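Local coordinates for chitin oligosaccharide binding protein NagB2 (Paenibacillus sp. FPU-7, PDB 7EHU) that binds chitin oligosaccharides such as N,N'-diacetylchitobiose and N,N',N''-triacetylchitotriose, probably as the extracellular solute-binding protein of a sugar uptake system, at residues L203-F208 against F385-A390; A216-A221 against D389-P394. All blocks are in the same frame, centred on the assembly; numbering follows the deposited sequence.

Contact 1: residues L203-F208 against F385-A390; sequences LANSLF and FPAFDA. With NAG (2-acetamido-2-deoxy-beta-D-glucopyranose), chain B.
In this solute-binding protein of the periplasmic-binding-protein clan, beside the glycan pocket, N205 of helix 197-212 reaches across to F388, in the loop that follows strand 383-385 and carries pocket residues A387 and D389. CG of N205 is anti to its backbone N (chi1 175°), which sets CG beside the carbonyl carbon, and the amide beyond it meets the loop. Its OD1 accepts the F388 N-H at 2.9 Å; the bond is fairly straight at the hydrogen (158°), but the donor stands above the carbonyl plane. The same OD1 lies in the plane of the F388 ring, at its edge, 3.6 Å from CD1, with the amide and ring planes turned 78° apart. Next door it packs against CA of A387 at 3.5 Å. On the other branch, ND2 of N205 makes a weak hydrogen bond to OE1 of Q217, so both ends of this buried amide have partners and its flip is probably settled.

F385, at the end of strand 383-385, and F388, in the loop, meet the helix differently. F385 brings the rim of its ring to S206, CZ lying 3.8 Å from OG. F388 and F208 cross at about a right angle, and CB of F388 sits near the plane of the F208 ring, beyond its CZ. One face of the F388 ring is covered from within the loop, with CB of D389 over its centre.

The same loop faces the sugar. CB of A387 comes within 3.3 Å of O4 of the bound NAG, while OD1 of D389 forms a salt bridge with R77. The other carboxylate oxygen, OD2 of D389, accepts a hydrogen bond from NAG O4 at 2.7 Å.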
ATOM      1  N   LEU A 203      -0.625   3.637  -9.764  1.00  9.46           N
ATOM      2  CA  LEU A 203      -0.138   3.627 -11.131  1.00 10.31           C
ATOM      3  C   LEU A 203       0.626   4.894 -11.452  1.00 11.04           C
ATOM      4  O   LEU A 203       1.690   4.840 -12.075  1.00 11.42           O
ATOM      5  CB  LEU A 203      -1.324   3.441 -12.071  1.00 11.55           C
ATOM      6  CG  LEU A 203      -0.990   3.337 -13.556  1.00 12.00           C
ATOM      7  CD1 LEU A 203      -0.002   2.207 -13.839  1.00 12.70           C
ATOM      8  CD2 LEU A 203      -2.267   3.143 -14.370  1.00 13.10           C
ATOM      9  N   ALA A 204       0.099   6.042 -11.028  1.00 10.95           N
ATOM     10  CA  ALA A 204       0.779   7.304 -11.286  1.00 10.50           C
ATOM     11  C   ALA A 204       2.169   7.311 -10.677  1.00 10.66           C
ATOM     12  O   ALA A 204       3.121   7.793 -11.302  1.00 11.53           O
ATOM     13  CB  ALA A 204      -0.047   8.466 -10.736  1.00 11.49           C
ATOM     14  N   ASN A 205       2.303   6.793  -9.453  1.00 10.28           N
ATOM     15  CA  ASN A 205       3.589   6.814  -8.760  1.00 10.56           C
ATOM     16  C   ASN A 205       4.620   5.963  -9.474  1.00 10.41           C
ATOM     17  O   ASN A 205       5.742   6.429  -9.717  1.00 11.68           O
ATOM     18  CB  ASN A 205       3.321   6.755  -7.241  1.00 13.48           C
ATOM     19  CG  ASN A 205       4.532   6.645  -6.312  1.00 11.54           C
ATOM     20  OD1 ASN A 205       4.479   5.997  -5.260  1.00 11.00           O
ATOM     21  ND2 ASN A 205       5.693   7.080  -6.799  1.00 10.85           N
ATOM     22  N   SER A 206       4.243   4.771  -9.929  1.00 10.67           N
ATOM     23  CA  SER A 206       5.203   3.988 -10.698  1.00 10.68           C
ATOM     24  C   SER A 206       5.516   4.625 -12.045  1.00 11.88           C
ATOM     25  O   SER A 206       6.647   4.503 -12.520  1.00 12.28           O
ATOM     26  CB  SER A 206       4.783   2.526 -10.814  1.00 10.87           C
ATOM     27  OG  SER A 206       5.065   1.830  -9.613  1.00 10.45           O
ATOM     28  N   LEU A 207       4.548   5.323 -12.654  1.00 11.30           N
ATOM     29  CA  LEU A 207       4.811   6.042 -13.895  1.00 12.30           C
ATOM     30  C   LEU A 207       5.842   7.141 -13.701  1.00 12.50           C
ATOM     31  O   LEU A 207       6.809   7.225 -14.459  1.00 12.75           O
ATOM     32  CB  LEU A 207       3.527   6.625 -14.465  1.00 13.27           C
ATOM     33  CG  LEU A 207       2.835   5.729 -15.483  1.00 14.84           C
ATOM     34  CD1 LEU A 207       1.389   6.185 -15.691  1.00 16.89           C
ATOM     35  CD2 LEU A 207       3.583   5.749 -16.795  1.00 16.61           C
ATOM     36  N   PHE A 208       5.650   8.014 -12.701  1.00 11.69           N
ATOM     37  CA  PHE A 208       6.566   9.150 -12.583  1.00 12.87           C
ATOM     38  C   PHE A 208       7.927   8.751 -12.024  1.00 12.58           C
ATOM     39  O   PHE A 208       8.911   9.438 -12.299  1.00 14.50           O
ATOM     40  CB  PHE A 208       5.954  10.419 -11.957  1.00 13.54           C
ATOM     41  CG  PHE A 208       5.563  10.345 -10.493  1.00 12.92           C
ATOM     42  CD1 PHE A 208       6.512  10.289  -9.480  1.00 15.21           C
ATOM     43  CD2 PHE A 208       4.229  10.479 -10.123  1.00 13.75           C
ATOM     44  CE1 PHE A 208       6.112  10.305  -8.142  1.00 15.15           C
ATOM     45  CE2 PHE A 208       3.850  10.487  -8.798  1.00 14.92           C
ATOM     46  CZ  PHE A 208       4.785  10.398  -7.824  1.00 14.75           C
ATOM     47  N   PHE A 385      11.636   1.238  -4.324  1.00 10.79           N
ATOM     48  CA  PHE A 385      11.413   2.603  -3.899  1.00 10.49           C
ATOM     49  C   PHE A 385      10.112   2.663  -3.106  1.00  9.33           C
ATOM     50  O   PHE A 385       9.148   1.951  -3.427  1.00  9.41           O
ATOM     51  CB  PHE A 385      11.360   3.593  -5.079  1.00 10.22           C
ATOM     52  CG  PHE A 385      10.303   3.308  -6.106  1.00  9.77           C
ATOM     53  CD1 PHE A 385      10.574   2.464  -7.178  1.00 10.30           C
ATOM     54  CD2 PHE A 385       9.055   3.915  -6.028  1.00 10.64           C
ATOM     55  CE1 PHE A 385       9.617   2.244  -8.149  1.00 10.94           C
ATOM     56  CE2 PHE A 385       8.105   3.687  -6.991  1.00 11.22           C
ATOM     57  CZ  PHE A 385       8.386   2.857  -8.049  1.00 10.95           C
ATOM     58  N   PRO A 386      10.050   3.485  -2.070  1.00 10.26           N
ATOM     59  CA  PRO A 386       8.828   3.573  -1.264  1.00 10.45           C
ATOM     60  C   PRO A 386       7.718   4.281  -2.025  1.00 10.16           C
ATOM     61  O   PRO A 386       7.937   4.949  -3.039  1.00 10.04           O
ATOM     62  CB  PRO A 386       9.278   4.407  -0.059  1.00 10.44           C
ATOM     63  CG  PRO A 386      10.334   5.299  -0.625  1.00 11.40           C
ATOM     64  CD  PRO A 386      11.076   4.445  -1.631  1.00 11.22           C
ATOM     65  N   ALA A 387       6.499   4.118  -1.529  1.00  9.74           N
ATOM     66  CA  ALA A 387       5.381   4.883  -2.063  1.00  9.91           C
ATOM     67  C   ALA A 387       5.582   6.366  -1.777  1.00  9.44           C
ATOM     68  O   ALA A 387       6.115   6.759  -0.731  1.00  9.36           O
ATOM     69  CB  ALA A 387       4.064   4.419  -1.465  1.00 10.31           C
ATOM     70  N   PHE A 388       5.142   7.206  -2.722  1.00  9.47           N
ATOM     71  CA  PHE A 388       5.342   8.643  -2.583  1.00  9.44           C
ATOM     72  C   PHE A 388       4.711   9.190  -1.299  1.00  9.14           C
ATOM     73  O   PHE A 388       5.188  10.199  -0.763  1.00 10.55           O
ATOM     74  CB  PHE A 388       4.800   9.400  -3.807  1.00  9.95           C
ATOM     75  CG  PHE A 388       3.323   9.632  -3.743  1.00 10.00           C
ATOM     76  CD1 PHE A 388       2.433   8.600  -3.971  1.00 10.79           C
ATOM     77  CD2 PHE A 388       2.827  10.868  -3.389  1.00 11.58           C
ATOM     78  CE1 PHE A 388       1.079   8.811  -3.839  1.00 11.52           C
ATOM     79  CE2 PHE A 388       1.474  11.076  -3.261  1.00 12.21           C
ATOM     80  CZ  PHE A 388       0.600  10.044  -3.498  1.00 12.45           C
ATOM     81  N   ASP A 389       3.671   8.537  -0.767  1.00  9.13           N
ATOM     82  CA  ASP A 389       2.997   9.033   0.436  1.00  8.76           C
ATOM     83  C   ASP A 389       3.783   8.764   1.704  1.00  8.38           C
ATOM     84  O   ASP A 389       3.447   9.323   2.754  1.00  9.54           O
ATOM     85  CB  ASP A 389       1.579   8.513   0.322  1.00 10.23           C
ATOM     86  CG  ASP A 389       1.363   7.060   0.708  1.00 10.49           C
ATOM     87  OD1 ASP A 389       1.834   6.306   1.444  1.00 11.17           O
ATOM     88  OD2 ASP A 389       1.477   6.500  -0.462  1.00 10.75           O
ATOM     89  N   ALA A 390       4.892   8.027   1.605  1.00  9.13           N
ATOM     90  CA  ALA A 390       5.852   8.003   2.696  1.00  9.15           C
ATOM     91  C   ALA A 390       6.686   9.279   2.743  1.00  9.70           C
ATOM     92  O   ALA A 390       7.248   9.605   3.800  1.00 10.04           O
ATOM     93  CB  ALA A 390       6.798   6.813   2.546  1.00 11.13           C
TER
HETATM   94  C1  NAG B   3      -2.021   1.342   0.927  1.00  8.40           C
HETATM   95  C2  NAG B   3      -2.303   2.821   1.039  1.00  7.93           C
HETATM   96  C3  NAG B   3      -1.441   3.610   0.055  1.00  7.72           C
HETATM   97  C4  NAG B   3       0.031   3.259   0.241  1.00  7.25           C
HETATM   98  C5  NAG B   3       0.230   1.749   0.157  1.00  7.50           C
HETATM   99  C6  NAG B   3       1.653   1.313   0.437  1.00  7.98           C
HETATM  100  C7  NAG B   3      -4.490   3.600   1.821  1.00 10.11           C
HETATM  101  C8  NAG B   3      -5.919   3.884   1.444  1.00 10.75           C
HETATM  102  N2  NAG B   3      -3.711   3.124   0.847  1.00  7.92           N
HETATM  103  O3  NAG B   3      -1.670   4.996   0.277  1.00  8.76           O
HETATM  104  O4  NAG B   3       0.847   3.855  -0.763  1.00  8.29           O
HETATM  105  O5  NAG B   3      -0.628   1.103   1.111  1.00  7.91           O
HETATM  106  O6  NAG B   3       2.076   1.695   1.737  1.00  8.62           O
HETATM  107  O7  NAG B   3      -4.057   3.807   2.955  1.00 12.22           O

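Contact 2: residues A216-A221 against D389-P394; sequences AQEGFA and DALVQP. With NAG (2-acetamido-2-deoxy-beta-D-glucopyranose), chain B.
L391, in the loop between strand 383-385 and helix 394-408 and shortly before that helix, points its side chain at helix 214-219 and so joins the two. Its CD1 is met by Q217 on one hand and E218 on the other. Q217 crosses the leucine at about a right angle: beyond CG its chain is extended, and CG, CD and NE2 each lie 3.6 Å from CD1 of L391. E218 crosses more obliquely. Its side chain starts out away from the loop, but the bend at chi2 (-77°) turns CD back, and OE1 comes to 3.6 Å from CD1 of L391, with OE2 near CD2. The polar end of Q217 bonds past the leucine, NE2 donating to O of P386.

Further along, CB of A221 sits 3.5 Å from O of L391, and CG1 of V392 approaches CB of F220 at the edge of that ring. F220 itself stacks on W227.

A water joins the two backbones. It accepts the N-H of A221 at 2.8 Å and hydrogen-bonds to O of Q217 at 2.7 Å and O of L391 at 2.9 Å. Between these segments, then, the direct side-chain packing is van der Waals in kind, and it is the water that supplies the polar link from Q217 and A221 to L391.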
ATOM      1  N   ALA A 216      13.385  11.955  -7.771  1.00 17.14           N
ATOM      2  CA  ALA A 216      12.410  13.030  -7.940  1.00 17.75           C
ATOM      3  C   ALA A 216      11.415  13.067  -6.783  1.00 16.11           C
ATOM      4  O   ALA A 216      11.151  14.132  -6.222  1.00 17.02           O
ATOM      5  CB  ALA A 216      11.691  12.891  -9.282  1.00 19.02           C
ATOM      6  N   GLN A 217      10.853  11.916  -6.404  1.00 15.15           N
ATOM      7  CA  GLN A 217       9.885  11.940  -5.312  1.00 14.64           C
ATOM      8  C   GLN A 217      10.560  12.179  -3.971  1.00 15.42           C
ATOM      9  O   GLN A 217       9.927  12.713  -3.057  1.00 16.05           O
ATOM     10  CB  GLN A 217       9.039  10.672  -5.290  1.00 14.28           C
ATOM     11  CG  GLN A 217       9.793   9.368  -5.107  1.00 13.15           C
ATOM     12  CD  GLN A 217       8.862   8.217  -4.829  1.00 12.71           C
ATOM     13  OE1 GLN A 217       7.647   8.301  -5.092  1.00 13.40           O
ATOM     14  NE2 GLN A 217       9.413   7.135  -4.286  1.00 13.32           N
ATOM     15  N   GLU A 218      11.839  11.809  -3.836  1.00 15.75           N
ATOM     16  CA  GLU A 218      12.564  12.117  -2.608  1.00 15.43           C
ATOM     17  C   GLU A 218      12.761  13.617  -2.451  1.00 16.07           C
ATOM     18  O   GLU A 218      12.823  14.124  -1.325  1.00 17.96           O
ATOM     19  CB  GLU A 218      13.940  11.442  -2.619  1.00 17.92           C
ATOM     20  CG  GLU A 218      13.902   9.917  -2.620  1.00 20.97           C
ATOM     21  CD  GLU A 218      13.573   9.288  -1.267  1.00 23.88           C
ATOM     22  OE1 GLU A 218      13.159   8.102  -1.280  1.00 23.76           O
ATOM     23  OE2 GLU A 218      13.749   9.948  -0.210  1.00 26.27           O
ATOM     24  N   GLY A 219      12.860  14.338  -3.565  1.00 15.67           N
ATOM     25  CA  GLY A 219      13.186  15.745  -3.526  1.00 16.55           C
ATOM     26  C   GLY A 219      12.011  16.688  -3.349  1.00 15.94           C
ATOM     27  O   GLY A 219      12.233  17.846  -2.988  1.00 17.23           O
ATOM     28  N   PHE A 220      10.772  16.234  -3.595  1.00 14.74           N
ATOM     29  CA  PHE A 220       9.643  17.161  -3.565  1.00 14.92           C
ATOM     30  C   PHE A 220       9.564  17.895  -2.226  1.00 15.58           C
ATOM     31  O   PHE A 220       9.451  19.126  -2.181  1.00 16.51           O
ATOM     32  CB  PHE A 220       8.314  16.455  -3.836  1.00 14.35           C
ATOM     33  CG  PHE A 220       8.179  15.830  -5.201  1.00 13.99           C
ATOM     34  CD1 PHE A 220       8.763  16.372  -6.337  1.00 15.27           C
ATOM     35  CD2 PHE A 220       7.411  14.685  -5.342  1.00 14.26           C
ATOM     36  CE1 PHE A 220       8.598  15.766  -7.582  1.00 15.76           C
ATOM     37  CE2 PHE A 220       7.239  14.091  -6.576  1.00 14.98           C
ATOM     38  CZ  PHE A 220       7.833  14.637  -7.696  1.00 15.15           C
ATOM     39  N   ALA A 221       9.611  17.149  -1.118  1.00 15.90           N
ATOM     40  CA  ALA A 221       9.481  17.764   0.201  1.00 16.93           C
ATOM     41  C   ALA A 221      10.756  18.460   0.662  1.00 19.18           C
ATOM     42  O   ALA A 221      10.716  19.217   1.638  1.00 21.56           O
ATOM     43  CB  ALA A 221       9.047  16.731   1.244  1.00 18.61           C
ATOM     44  N   ASP A 389       3.671   8.537  -0.767  1.00  9.13           N
ATOM     45  CA  ASP A 389       2.997   9.033   0.436  1.00  8.76           C
ATOM     46  C   ASP A 389       3.783   8.764   1.704  1.00  8.38           C
ATOM     47  O   ASP A 389       3.447   9.323   2.754  1.00  9.54           O
ATOM     48  CB  ASP A 389       1.579   8.513   0.322  1.00 10.23           C
ATOM     49  CG  ASP A 389       1.363   7.060   0.708  1.00 10.49           C
ATOM     50  OD1 ASP A 389       1.834   6.306   1.444  1.00 11.17           O
ATOM     51  OD2 ASP A 389       1.477   6.500  -0.462  1.00 10.75           O
ATOM     52  N   ALA A 390       4.892   8.027   1.605  1.00  9.13           N
ATOM     53  CA  ALA A 390       5.852   8.003   2.696  1.00  9.15           C
ATOM     54  C   ALA A 390       6.686   9.279   2.743  1.00  9.70           C
ATOM     55  O   ALA A 390       7.248   9.605   3.800  1.00 10.04           O
ATOM     56  CB  ALA A 390       6.798   6.813   2.546  1.00 11.13           C
ATOM     57  N   LEU A 391       6.760  10.011   1.626  1.00  9.83           N
ATOM     58  CA  LEU A 391       7.754  11.057   1.413  1.00 10.81           C
ATOM     59  C   LEU A 391       7.182  12.462   1.337  1.00 11.46           C
ATOM     60  O   LEU A 391       7.968  13.423   1.313  1.00 14.10           O
ATOM     61  CB  LEU A 391       8.489  10.801   0.086  1.00 11.95           C
ATOM     62  CG  LEU A 391       9.109   9.421  -0.102  1.00 12.86           C
ATOM     63  CD1 LEU A 391       9.759   9.285  -1.466  1.00 12.84           C
ATOM     64  CD2 LEU A 391      10.118   9.147   1.003  1.00 13.44           C
ATOM     65  N   VAL A 392       5.866  12.615   1.202  1.00 10.99           N
ATOM     66  CA  VAL A 392       5.250  13.924   1.072  1.00 12.08           C
ATOM     67  C   VAL A 392       4.218  14.097   2.174  1.00 11.33           C
ATOM     68  O   VAL A 392       3.703  13.136   2.748  1.00 11.00           O
ATOM     69  CB  VAL A 392       4.630  14.204  -0.317  1.00 12.67           C
ATOM     70  CG1 VAL A 392       5.648  14.008  -1.421  1.00 13.11           C
ATOM     71  CG2 VAL A 392       3.403  13.341  -0.543  1.00 13.03           C
ATOM     72  N   GLN A 393       3.911  15.349   2.446  1.00 11.55           N
ATOM     73  CA  GLN A 393       2.990  15.681   3.507  1.00 12.57           C
ATOM     74  C   GLN A 393       1.578  15.208   3.149  1.00 11.98           C
ATOM     75  O   GLN A 393       1.217  15.167   1.967  1.00 11.87           O
ATOM     76  CB  GLN A 393       2.985  17.193   3.700  1.00 14.08           C
ATOM     77  CG  GLN A 393       4.331  17.804   4.129  1.00 16.23           C
ATOM     78  CD  GLN A 393       5.285  18.237   2.951  1.00 17.94           C
ATOM     79  OE1 GLN A 393       5.293  17.656   1.836  1.00 18.15           O
ATOM     80  NE2 GLN A 393       6.095  19.273   3.216  1.00 18.18           N
ATOM     81  N   PRO A 394       0.757  14.854   4.161  1.00 12.41           N
ATOM     82  CA  PRO A 394      -0.621  14.410   3.889  1.00 13.41           C
ATOM     83  C   PRO A 394      -1.408  15.332   2.974  1.00 12.77           C
ATOM     84  O   PRO A 394      -2.128  14.864   2.081  1.00 13.05           O
ATOM     85  CB  PRO A 394      -1.220  14.320   5.301  1.00 13.76           C
ATOM     86  CG  PRO A 394      -0.066  13.896   6.139  1.00 15.45           C
ATOM     87  CD  PRO A 394       1.108  14.678   5.582  1.00 13.81           C
TER
HETATM   88  C1  NAG B   3      -2.021   1.342   0.927  1.00  8.40           C
HETATM   89  C2  NAG B   3      -2.303   2.821   1.039  1.00  7.93           C
HETATM   90  C3  NAG B   3      -1.441   3.610   0.055  1.00  7.72           C
HETATM   91  C4  NAG B   3       0.031   3.259   0.241  1.00  7.25           C
HETATM   92  C5  NAG B   3       0.230   1.749   0.157  1.00  7.50           C
HETATM   93  C6  NAG B   3       1.653   1.313   0.437  1.00  7.98           C
HETATM   94  C7  NAG B   3      -4.490   3.600   1.821  1.00 10.11           C
HETATM   95  C8  NAG B   3      -5.919   3.884   1.444  1.00 10.75           C
HETATM   96  N2  NAG B   3      -3.711   3.124   0.847  1.00  7.92           N
HETATM   97  O3  NAG B   3      -1.670   4.996   0.277  1.00  8.76           O
HETATM   98  O4  NAG B   3       0.847   3.855  -0.763  1.00  8.29           O
HETATM   99  O5  NAG B   3      -0.628   1.103   1.111  1.00  7.91           O
HETATM  100  O6  NAG B   3       2.076   1.695   1.737  1.00  8.62           O
HETATM  101  O7  NAG B   3      -4.057   3.807   2.955  1.00 12.22           O
HETATM  102  O   HOH W   1       9.524  14.350  -0.936  1.00 15.96           O

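In the fold
Contacts 1 and 2 lie about 9 Å apart, centre to centre: both end on the loop between strand 383-385 and helix 394-408, and they share D389 and A390. Their other sides come from helices 197-212 and 214-219, which follow one another much earlier in the sequence. Contact 1 is buried and lies nearer the centre of the chain, while contact 2 is partly buried. Q217 ties them together, lying on helix 214-219 while touching residues of contact 1. Two successive helices thus back a single loop that presents A387 and D389 to the glycan, consistent with a role in shaping the sugar-binding pocket.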